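Alpha-1,3-glucanase (Streptomyces thermodiastaticus, PDB 7C7D) hydrolyses the alpha-1,3-glucosidic linkages of alpha-1,3-glucan as a thermostable glycoside hydrolase of family GH87. Local coordinates at residues V209-D213 with K214-P218; A233-G237 with G238-I242; S269-S273 with S274-D278; H444-A447 with G448-V452. All coordinates share one frame; numbering follows the deposited sequence.

In the fold
All four contacts belong to the parallel beta-helix of the catalytic unit, three of them close together at its N-terminal end. Contacts 1 and 2, with centres about 11 Å apart, touch directly: V209 O lies 2.8 Å from W241 N where strands 209-210 and 238-242 run side by side. Contact 3, its centre about 17 Å from that of contact 2, is joined to it by the hydroxyl S269 OG, 2.8 Å from I242 O. Contact 4 lies well along the helix, its centre about 34 Å from that of contact 3. None of the contacts includes a ligand of the calcium ion, which is held by E63, E65, S88, Q91 and D191.

Contact 1 of 4, residues V209-D213 with K214-P218; sequences VSVTD and KGADP
K214 folds back along the chain that leads into it. Its CB lies 3.7 Å from V211 O, and CG passes S210 O at 3.9 Å. The chain then bends at chi2 (-68°) and runs extended, which carries CE to within 4.0 Å of V209 CG1, crossing the valine at a slant; NZ leads on past it, while the same side chain also touches A234 of helix 225-234. Next to this lysine the backbone gathers round one carbonyl. V211 O accepts from K214 N and, more squarely, from A216 N at 3.0 Å, the two donors arriving from opposite faces of the carbonyl plane. G215 N adds a weak bond to T212 O. G215 has a phi of 101°, and a CB there would be jammed against the preceding carbonyl oxygen. V211 CB and A216 CB meet at 3.8 Å, and a water donates to both T212 O and A216 O. The bond from A216 N to V211 O, the weaker one nested inside it, the positive phi at G215 and the V211-A216 apolar contact together form a Schellman motif, here closing a short helical turn after strand 209-210, at the N-terminal end of the beta-helix.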
loop_
_atom_site.group_PDB
_atom_site.type_symbol
_atom_site.label_atom_id
_atom_site.label_comp_id
_atom_site.label_asym_id
_atom_site.label_seq_id
_atom_site.Cartn_x
_atom_site.Cartn_y
_atom_site.Cartn_z
ATOM N N VAL A 209 -31.905 -6.810 6.239
ATOM C CA VAL A 209 -32.218 -6.299 7.569
ATOM C C VAL A 209 -31.412 -5.025 7.769
ATOM O O VAL A 209 -30.178 -5.062 7.754
ATOM C CB VAL A 209 -31.866 -7.330 8.653
ATOM C CG1 VAL A 209 -32.092 -6.743 10.044
ATOM C CG2 VAL A 209 -32.664 -8.606 8.458
ATOM N N SER A 210 -32.093 -3.902 7.963
ATOM C CA SER A 210 -31.403 -2.629 8.132
ATOM C C SER A 210 -30.908 -2.463 9.564
ATOM O O SER A 210 -31.627 -2.767 10.522
ATOM C CB SER A 210 -32.341 -1.474 7.783
ATOM O OG SER A 210 -31.735 -0.229 8.087
ATOM N N VAL A 211 -29.675 -1.962 9.705
ATOM C CA VAL A 211 -29.133 -1.688 11.034
ATOM C C VAL A 211 -29.950 -0.625 11.756
ATOM O O VAL A 211 -30.033 -0.633 12.988
ATOM C CB VAL A 211 -27.635 -1.315 10.980
ATOM C CG1 VAL A 211 -26.811 -2.475 10.478
ATOM C CG2 VAL A 211 -27.411 -0.082 10.122
ATOM N N THR A 212 -30.549 0.315 11.018
ATOM C CA THR A 212 -31.344 1.347 11.678
ATOM C C THR A 212 -32.629 0.778 12.263
ATOM O O THR A 212 -33.146 1.308 13.252
ATOM C CB THR A 212 -31.626 2.515 10.730
ATOM O OG1 THR A 212 -32.262 2.037 9.540
ATOM C CG2 THR A 212 -30.328 3.222 10.366
ATOM N N ASP A 213 -33.152 -0.302 11.680
ATOM C CA ASP A 213 -34.302 -0.972 12.271
ATOM C C ASP A 213 -33.946 -1.672 13.576
ATOM O O ASP A 213 -34.842 -1.964 14.374
ATOM C CB ASP A 213 -34.905 -1.969 11.278
ATOM C CG ASP A 213 -35.584 -1.287 10.103
ATOM O OD1 ASP A 213 -35.787 -0.055 10.163
ATOM O OD2 ASP A 213 -35.920 -1.983 9.123
ATOM N N LYS A 214 -32.664 -1.941 13.810
ATOM C CA LYS A 214 -32.195 -2.543 15.048
ATOM C C LYS A 214 -31.628 -1.513 16.014
ATOM O O LYS A 214 -30.980 -1.889 16.997
ATOM C CB LYS A 214 -31.157 -3.627 14.754
ATOM C CG LYS A 214 -31.688 -4.775 13.914
ATOM C CD LYS A 214 -32.704 -5.596 14.691
ATOM C CE LYS A 214 -33.261 -6.730 13.853
ATOM N NZ LYS A 214 -34.176 -7.591 14.657
ATOM N N GLY A 215 -31.846 -0.229 15.754
ATOM C CA GLY A 215 -31.470 0.810 16.685
ATOM C C GLY A 215 -30.187 1.546 16.376
ATOM O O GLY A 215 -29.741 2.342 17.207
ATOM N N ALA A 216 -29.575 1.310 15.218
ATOM C CA ALA A 216 -28.360 2.035 14.873
ATOM C C ALA A 216 -28.679 3.506 14.653
ATOM O O ALA A 216 -29.748 3.859 14.145
ATOM C CB ALA A 216 -27.726 1.449 13.611
ATOM N N ASP A 217 -27.743 4.370 15.051
ATOM C CA ASP A 217 -27.924 5.810 14.946
ATOM C C ASP A 217 -27.131 6.311 13.749
ATOM O O ASP A 217 -25.901 6.437 13.838
ATOM C CB ASP A 217 -27.444 6.493 16.229
ATOM C CG ASP A 217 -27.436 8.011 16.126
ATOM O OD1 ASP A 217 -28.047 8.568 15.189
ATOM O OD2 ASP A 217 -26.806 8.649 16.993
ATOM N N PRO A 218 -27.777 6.635 12.626
ATOM C CA PRO A 218 -27.041 7.108 11.448
ATOM C C PRO A 218 -26.568 8.548 11.547
ATOM O O PRO A 218 -25.984 9.053 10.583
ATOM C CB PRO A 218 -28.069 6.946 10.320
ATOM C CG PRO A 218 -29.390 7.149 10.999
ATOM C CD PRO A 218 -29.231 6.584 12.396
HETATM O O HOH W 1 -32.450 3.739 14.295
#

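Contact 2 of 4, residues A233-G237 with G238-I242; sequences AAAQG and GVVWI
A235 and V240 meet methyl to methyl, A235 CB standing 3.6 Å from V240 CG2. The alanine's CB points toward the strand, whereas the valine's CB points across that approach and only one of its branches turns back to make the contact. With V240 CG1 anti to the backbone N (chi1 173°), CG2 is left beside that nitrogen, on the side from which the alanine comes. A235 CB also rests 3.7 Å from V239 O, so the small side chain sits against both a methyl and the strand backbone. The other branch, V240 CG1, faces a different neighbour, V211 CG1 at 3.5 Å, and the valine further touches A231, V259 and L261. One residue thus packs against the helix, the preceding loop and the next strand.

The contact closes a beta-alpha-beta crossover in which helix 225-234 connects the parallel neighbours 209-210 and 238-242. A235 is the first residue to leave the helical conformation, and a type II beta turn from A235 to G238 swings the chain into the strand. G238 N donates to A235 O over 2.8 Å, closing the turn. G237, at the third position of the turn, takes a positive phi of 77°, as such turns require. Q236 points away from the strand, and its NE2 is held by two carbonyl oxygens, those of I232 and Q257. V239 likewise heads away from A235 and lies against T260 of the adjoining strand, while I242 touches F228 of the helix.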
loop_
_atom_site.group_PDB
_atom_site.type_symbol
_atom_site.label_atom_id
_atom_site.label_comp_id
_atom_site.label_asym_id
_atom_site.label_seq_id
_atom_site.Cartn_x
_atom_site.Cartn_y
_atom_site.Cartn_z
ATOM N N ALA A 233 -27.124 -11.052 13.765
ATOM C CA ALA A 233 -27.805 -12.228 14.294
ATOM C C ALA A 233 -29.142 -12.465 13.602
ATOM O O ALA A 233 -29.544 -13.617 13.407
ATOM C CB ALA A 233 -27.994 -12.091 15.807
ATOM N N ALA A 234 -29.835 -11.394 13.209
ATOM C CA ALA A 234 -31.146 -11.515 12.581
ATOM C C ALA A 234 -31.075 -11.778 11.083
ATOM O O ALA A 234 -32.102 -12.104 10.478
ATOM C CB ALA A 234 -31.968 -10.250 12.834
ATOM N N ALA A 235 -29.900 -11.646 10.472
ATOM C CA ALA A 235 -29.746 -11.783 9.028
ATOM C C ALA A 235 -28.799 -12.917 8.654
ATOM O O ALA A 235 -28.132 -12.857 7.620
ATOM C CB ALA A 235 -29.300 -10.466 8.395
ATOM N N GLN A 236 -28.739 -13.961 9.478
ATOM C CA GLN A 236 -27.882 -15.101 9.180
ATOM C C GLN A 236 -28.323 -15.765 7.881
ATOM O O GLN A 236 -29.509 -16.050 7.685
ATOM C CB GLN A 236 -27.934 -16.099 10.333
ATOM C CG GLN A 236 -27.135 -15.659 11.550
ATOM C CD GLN A 236 -25.654 -15.533 11.251
ATOM O OE1 GLN A 236 -24.937 -16.533 11.199
ATOM N NE2 GLN A 236 -25.187 -14.304 11.043
ATOM N N GLY A 237 -27.361 -16.005 6.993
ATOM C CA GLY A 237 -27.654 -16.458 5.651
ATOM C C GLY A 237 -28.152 -15.379 4.722
ATOM O O GLY A 237 -28.498 -15.681 3.573
ATOM N N GLY A 238 -28.194 -14.128 5.178
ATOM C CA GLY A 238 -28.748 -13.049 4.388
ATOM C C GLY A 238 -27.925 -11.780 4.429
ATOM O O GLY A 238 -26.700 -11.824 4.562
ATOM N N VAL A 239 -28.593 -10.637 4.323
ATOM C CA VAL A 239 -27.934 -9.361 4.083
ATOM C C VAL A 239 -28.328 -8.390 5.180
ATOM O O VAL A 239 -29.519 -8.208 5.460
ATOM C CB VAL A 239 -28.306 -8.790 2.702
ATOM C CG1 VAL A 239 -27.682 -7.411 2.509
ATOM C CG2 VAL A 239 -27.883 -9.749 1.600
ATOM N N VAL A 240 -27.327 -7.772 5.796
ATOM C CA VAL A 240 -27.514 -6.623 6.668
ATOM C C VAL A 240 -27.260 -5.372 5.840
ATOM O O VAL A 240 -26.209 -5.242 5.199
ATOM C CB VAL A 240 -26.559 -6.681 7.870
ATOM C CG1 VAL A 240 -26.650 -5.401 8.654
ATOM C CG2 VAL A 240 -26.888 -7.867 8.750
ATOM N N TRP A 241 -28.212 -4.451 5.866
ATOM C CA TRP A 241 -28.148 -3.222 5.092
ATOM C C TRP A 241 -27.715 -2.077 5.997
ATOM O O TRP A 241 -28.245 -1.917 7.104
ATOM C CB TRP A 241 -29.523 -2.917 4.504
ATOM C CG TRP A 241 -29.624 -1.606 3.801
ATOM C CD1 TRP A 241 -30.394 -0.538 4.164
ATOM C CD2 TRP A 241 -28.953 -1.225 2.598
ATOM N NE1 TRP A 241 -30.241 0.485 3.261
ATOM C CE2 TRP A 241 -29.359 0.090 2.290
ATOM C CE3 TRP A 241 -28.040 -1.865 1.753
ATOM C CZ2 TRP A 241 -28.888 0.774 1.170
ATOM C CZ3 TRP A 241 -27.579 -1.187 0.638
ATOM C CH2 TRP A 241 -28.004 0.120 0.359
ATOM N N ILE A 242 -26.753 -1.292 5.524
ATOM C CA ILE A 242 -26.286 -0.100 6.226
ATOM C C ILE A 242 -26.724 1.106 5.402
ATOM O O ILE A 242 -26.078 1.428 4.393
ATOM C CB ILE A 242 -24.758 -0.106 6.397
ATOM C CG1 ILE A 242 -24.264 -1.391 7.072
ATOM C CG2 ILE A 242 -24.314 1.113 7.186
ATOM C CD1 ILE A 242 -22.742 -1.545 7.036
#

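Contact 3 of 4, residues S269-S273 with S274-D278; sequences SVVHS and SHFID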
loop_
_atom_site.group_PDB
_atom_site.type_symbol
_atom_site.label_atom_id
_atom_site.label_comp_id
_atom_site.label_asym_id
_atom_site.label_seq_id
_atom_site.Cartn_x
_atom_site.Cartn_y
_atom_site.Cartn_z
ATOM N N SER A 269 -22.300 5.263 3.178
ATOM C CA SER A 269 -22.466 4.503 4.412
ATOM C C SER A 269 -21.114 4.442 5.106
ATOM O O SER A 269 -20.220 3.717 4.665
ATOM C CB SER A 269 -22.985 3.101 4.104
ATOM O OG SER A 269 -24.191 3.155 3.357
ATOM N N VAL A 270 -20.969 5.185 6.199
ATOM C CA VAL A 270 -19.663 5.425 6.806
ATOM C C VAL A 270 -19.693 4.961 8.257
ATOM O O VAL A 270 -20.437 5.513 9.077
ATOM C CB VAL A 270 -19.250 6.901 6.701
ATOM C CG1 VAL A 270 -17.878 7.102 7.325
ATOM C CG2 VAL A 270 -19.241 7.344 5.241
ATOM N N VAL A 271 -18.890 3.949 8.569
ATOM C CA VAL A 271 -18.692 3.467 9.931
ATOM C C VAL A 271 -17.449 4.139 10.494
ATOM O O VAL A 271 -16.390 4.152 9.847
ATOM C CB VAL A 271 -18.535 1.937 9.949
ATOM C CG1 VAL A 271 -17.969 1.463 11.287
ATOM C CG2 VAL A 271 -19.852 1.243 9.611
ATOM N N HIS A 272 -17.574 4.688 11.702
ATOM C CA HIS A 272 -16.460 5.296 12.422
ATOM C C HIS A 272 -16.055 4.314 13.511
ATOM O O HIS A 272 -16.750 4.162 14.519
ATOM C CB HIS A 272 -16.870 6.651 12.985
ATOM C CG HIS A 272 -17.237 7.636 11.920
ATOM N ND1 HIS A 272 -16.311 8.457 11.310
ATOM C CD2 HIS A 272 -18.419 7.884 11.308
ATOM C CE1 HIS A 272 -16.915 9.195 10.396
ATOM N NE2 HIS A 272 -18.194 8.867 10.373
ATOM N N SER A 273 -14.947 3.615 13.283
ATOM C CA SER A 273 -14.489 2.596 14.211
ATOM C C SER A 273 -12.992 2.431 14.064
ATOM O O SER A 273 -12.463 2.487 12.949
ATOM C CB SER A 273 -15.152 1.254 13.909
ATOM O OG SER A 273 -14.760 0.281 14.854
ATOM N N SER A 274 -12.323 2.218 15.196
ATOM C CA SER A 274 -10.914 1.869 15.224
ATOM C C SER A 274 -10.690 0.419 15.630
ATOM O O SER A 274 -9.556 0.036 15.925
ATOM C CB SER A 274 -10.152 2.823 16.152
ATOM O OG SER A 274 -10.263 4.163 15.700
ATOM N N HIS A 275 -11.747 -0.397 15.653
ATOM C CA HIS A 275 -11.664 -1.782 16.110
ATOM C C HIS A 275 -12.921 -2.491 15.628
ATOM O O HIS A 275 -13.787 -2.851 16.429
ATOM C CB HIS A 275 -11.578 -1.802 17.641
ATOM C CG HIS A 275 -11.257 -3.140 18.229
ATOM N ND1 HIS A 275 -11.641 -3.492 19.503
ATOM C CD2 HIS A 275 -10.569 -4.199 17.737
ATOM C CE1 HIS A 275 -11.211 -4.712 19.771
ATOM N NE2 HIS A 275 -10.555 -5.164 18.717
ATOM N N PHE A 276 -13.050 -2.667 14.313
ATOM C CA PHE A 276 -14.351 -2.984 13.733
ATOM C C PHE A 276 -14.714 -4.460 13.875
ATOM O O PHE A 276 -15.718 -4.800 14.511
ATOM C CB PHE A 276 -14.407 -2.512 12.277
ATOM C CG PHE A 276 -15.721 -2.774 11.606
ATOM C CD1 PHE A 276 -16.886 -2.179 12.066
ATOM C CD2 PHE A 276 -15.794 -3.629 10.525
ATOM C CE1 PHE A 276 -18.097 -2.421 11.443
ATOM C CE2 PHE A 276 -17.000 -3.880 9.898
ATOM C CZ PHE A 276 -18.156 -3.276 10.357
ATOM N N ILE A 277 -13.924 -5.355 13.278
ATOM C CA ILE A 277 -14.111 -6.795 13.422
ATOM C C ILE A 277 -12.852 -7.373 14.045
ATOM O O ILE A 277 -11.744 -7.102 13.573
ATOM C CB ILE A 277 -14.427 -7.470 12.074
ATOM C CG1 ILE A 277 -15.835 -7.084 11.611
ATOM C CG2 ILE A 277 -14.289 -8.989 12.176
ATOM C CD1 ILE A 277 -16.119 -7.448 10.152
ATOM N N ASP A 278 -13.022 -8.164 15.105
ATOM C CA ASP A 278 -11.888 -8.786 15.785
ATOM C C ASP A 278 -12.347 -10.153 16.272
ATOM O O ASP A 278 -13.123 -10.250 17.231
ATOM C CB ASP A 278 -11.420 -7.898 16.941
ATOM C CG ASP A 278 -10.111 -8.356 17.564
ATOM O OD1 ASP A 278 -9.610 -9.444 17.211
ATOM O OD2 ASP A 278 -9.579 -7.611 18.416
#
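An ST turn marks the corner where the chain passes from strand 269-272 to strand 277-279, two strands on different faces of the parallel beta-helix. The hydroxyl S273 OG accepts a nearly straight bond from H275 N, 3.2 Å long with an N-H...O angle of 166°. A chi1 of -177° sets OG opposite the serine's own nitrogen and beside its carbonyl carbon, within reach of the H275 amide. The same oxygen is hydrogen-bonded to the carbonyl of I249 in the preceding part of the helix, so this buried hydroxyl ties the corner to its neighbour as well as to itself. Were S273 replaced by an alanine, the H275 amide and the I249 carbonyl would probably both lose their mate, and the bend would be less firmly fixed.

Apolar groups pack beside the turn. V271 CG1 approaches the F276 ring obliquely, 3.9 Å from both CD1 and CE1, and the two side chains cross at about a right angle. F276 CB lies 3.8 Å from S273 OG, putting the root of the phenylalanine against the hydroxyl, while the F276 side chain also touches V293 of strand 292-294. S274 points away from segment 269-273 overall, and S274 OG accepts from the amide of E296.

H275, whose CB points away from segment 269-273, touches P252 and P305, as does D278, and D278 OD1 is bound by N310 ND2. H275 NE2 donates 2.7 Å to D278 OD2, which lies almost in the imidazole plane and uses its anti lone pair.

Contact 4 of 4, residues H444-A447 with G448-V452; sequences HPLA and GTITV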
loop_
_atom_site.group_PDB
_atom_site.type_symbol
_atom_site.label_atom_id
_atom_site.label_comp_id
_atom_site.label_asym_id
_atom_site.label_seq_id
_atom_site.Cartn_x
_atom_site.Cartn_y
_atom_site.Cartn_z
ATOM N N HIS A 444 7.825 -20.247 8.344
ATOM C CA HIS A 444 7.869 -21.193 7.229
ATOM C C HIS A 444 8.530 -20.539 6.029
ATOM O O HIS A 444 7.906 -19.705 5.353
ATOM C CB HIS A 444 6.461 -21.665 6.897
ATOM C CG HIS A 444 5.854 -22.453 8.009
ATOM N ND1 HIS A 444 5.906 -23.829 8.058
ATOM C CD2 HIS A 444 5.251 -22.057 9.156
ATOM C CE1 HIS A 444 5.332 -24.249 9.172
ATOM N NE2 HIS A 444 4.926 -23.194 9.856
ATOM N N PRO A 445 9.784 -20.874 5.733
ATOM C CA PRO A 445 10.501 -20.198 4.644
ATOM C C PRO A 445 9.879 -20.465 3.282
ATOM O O PRO A 445 9.040 -21.349 3.100
ATOM C CB PRO A 445 11.913 -20.784 4.727
ATOM C CG PRO A 445 12.029 -21.331 6.108
ATOM C CD PRO A 445 10.654 -21.788 6.493
ATOM N N LEU A 446 10.316 -19.661 2.308
ATOM C CA LEU A 446 9.811 -19.764 0.944
ATOM C C LEU A 446 9.920 -21.196 0.431
ATOM O O LEU A 446 10.944 -21.865 0.612
ATOM C CB LEU A 446 10.624 -18.843 0.033
ATOM C CG LEU A 446 10.587 -17.352 0.382
ATOM C CD1 LEU A 446 11.775 -16.630 -0.244
ATOM C CD2 LEU A 446 9.278 -16.712 -0.061
ATOM N N ALA A 447 8.849 -21.665 -0.210
ATOM C CA ALA A 447 8.812 -23.023 -0.736
ATOM C C ALA A 447 8.006 -23.052 -2.028
ATOM O O ALA A 447 7.150 -22.196 -2.278
ATOM C CB ALA A 447 8.211 -24.015 0.269
ATOM N N GLY A 448 8.270 -24.074 -2.834
ATOM C CA GLY A 448 7.548 -24.230 -4.088
ATOM C C GLY A 448 8.045 -23.241 -5.111
ATOM O O GLY A 448 9.253 -23.120 -5.338
ATOM N N THR A 449 7.116 -22.518 -5.727
ATOM C CA THR A 449 7.428 -21.534 -6.753
ATOM C C THR A 449 6.886 -20.183 -6.320
ATOM O O THR A 449 5.717 -20.070 -5.937
ATOM C CB THR A 449 6.790 -21.935 -8.084
ATOM O OG1 THR A 449 7.268 -23.229 -8.462
ATOM C CG2 THR A 449 7.142 -20.941 -9.185
ATOM N N ILE A 450 7.730 -19.165 -6.380
ATOM C CA ILE A 450 7.313 -17.791 -6.154
ATOM C C ILE A 450 7.297 -17.115 -7.514
ATOM O O ILE A 450 8.347 -16.969 -8.152
ATOM C CB ILE A 450 8.251 -17.054 -5.190
ATOM C CG1 ILE A 450 8.563 -17.907 -3.946
ATOM C CG2 ILE A 450 7.656 -15.709 -4.816
ATOM C CD1 ILE A 450 7.348 -18.268 -3.096
ATOM N N THR A 451 6.113 -16.713 -7.956
ATOM C CA THR A 451 5.918 -16.139 -9.277
ATOM C C THR A 451 5.753 -14.632 -9.134
ATOM O O THR A 451 4.783 -14.166 -8.534
ATOM C CB THR A 451 4.665 -16.749 -9.908
ATOM O OG1 THR A 451 4.824 -18.170 -10.033
ATOM C CG2 THR A 451 4.401 -16.157 -11.275
ATOM N N VAL A 452 6.694 -13.880 -9.681
ATOM C CA VAL A 452 6.695 -12.423 -9.598
ATOM C C VAL A 452 6.643 -11.918 -11.037
ATOM O O VAL A 452 7.672 -11.811 -11.705
ATOM C CB VAL A 452 7.930 -11.908 -8.852
ATOM C CG1 VAL A 452 7.890 -10.387 -8.717
ATOM C CG2 VAL A 452 8.062 -12.591 -7.484
#
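L446 and I450 touch through the ends of their side chains, L446 CD2 lying 3.9 Å from I450 CD1 and 4.1 Å from I450 CG1, and they cross at about a right angle. The isoleucine points at the preceding loop, and its chain bends again at chi2 (-61°), which brings CD1 back over the corner until it also lies 4.0 Å from A447 O. The leucine arrives differently: its CB sets off across the approach, and only the far end, CD2, swings in to the strand. No hydrogen bond links the two segments; A447 O and T449 N are 3.5 Å apart at an angle too poor for one, so between the two segments the side-chain contact is purely apolar.

Between the two residues the chain turns sharply at G448, entering strand 449-458 of the parallel beta-helix from the loop that follows strand 432-435. The phi of G448 is 75°, and a CB at this position would clash with A447 O. Its backbone is hydrogen-bonded to R486, at the start of the neighbouring strand.

Around this inner pair, I434 of strand 432-435 touches both L446 and I450, and V452 as well, while I415 of strand 415-423 lies against I450. Polar side chains then fix the backbone on both sides of the glycine: N436 OD1 accepts from L446 N, and D414 OD1 from T449 N. A447 adds backbone bonds to G412 and D414, laying the end of the loop against the preceding turn of the helix, and its methyl rests on T413.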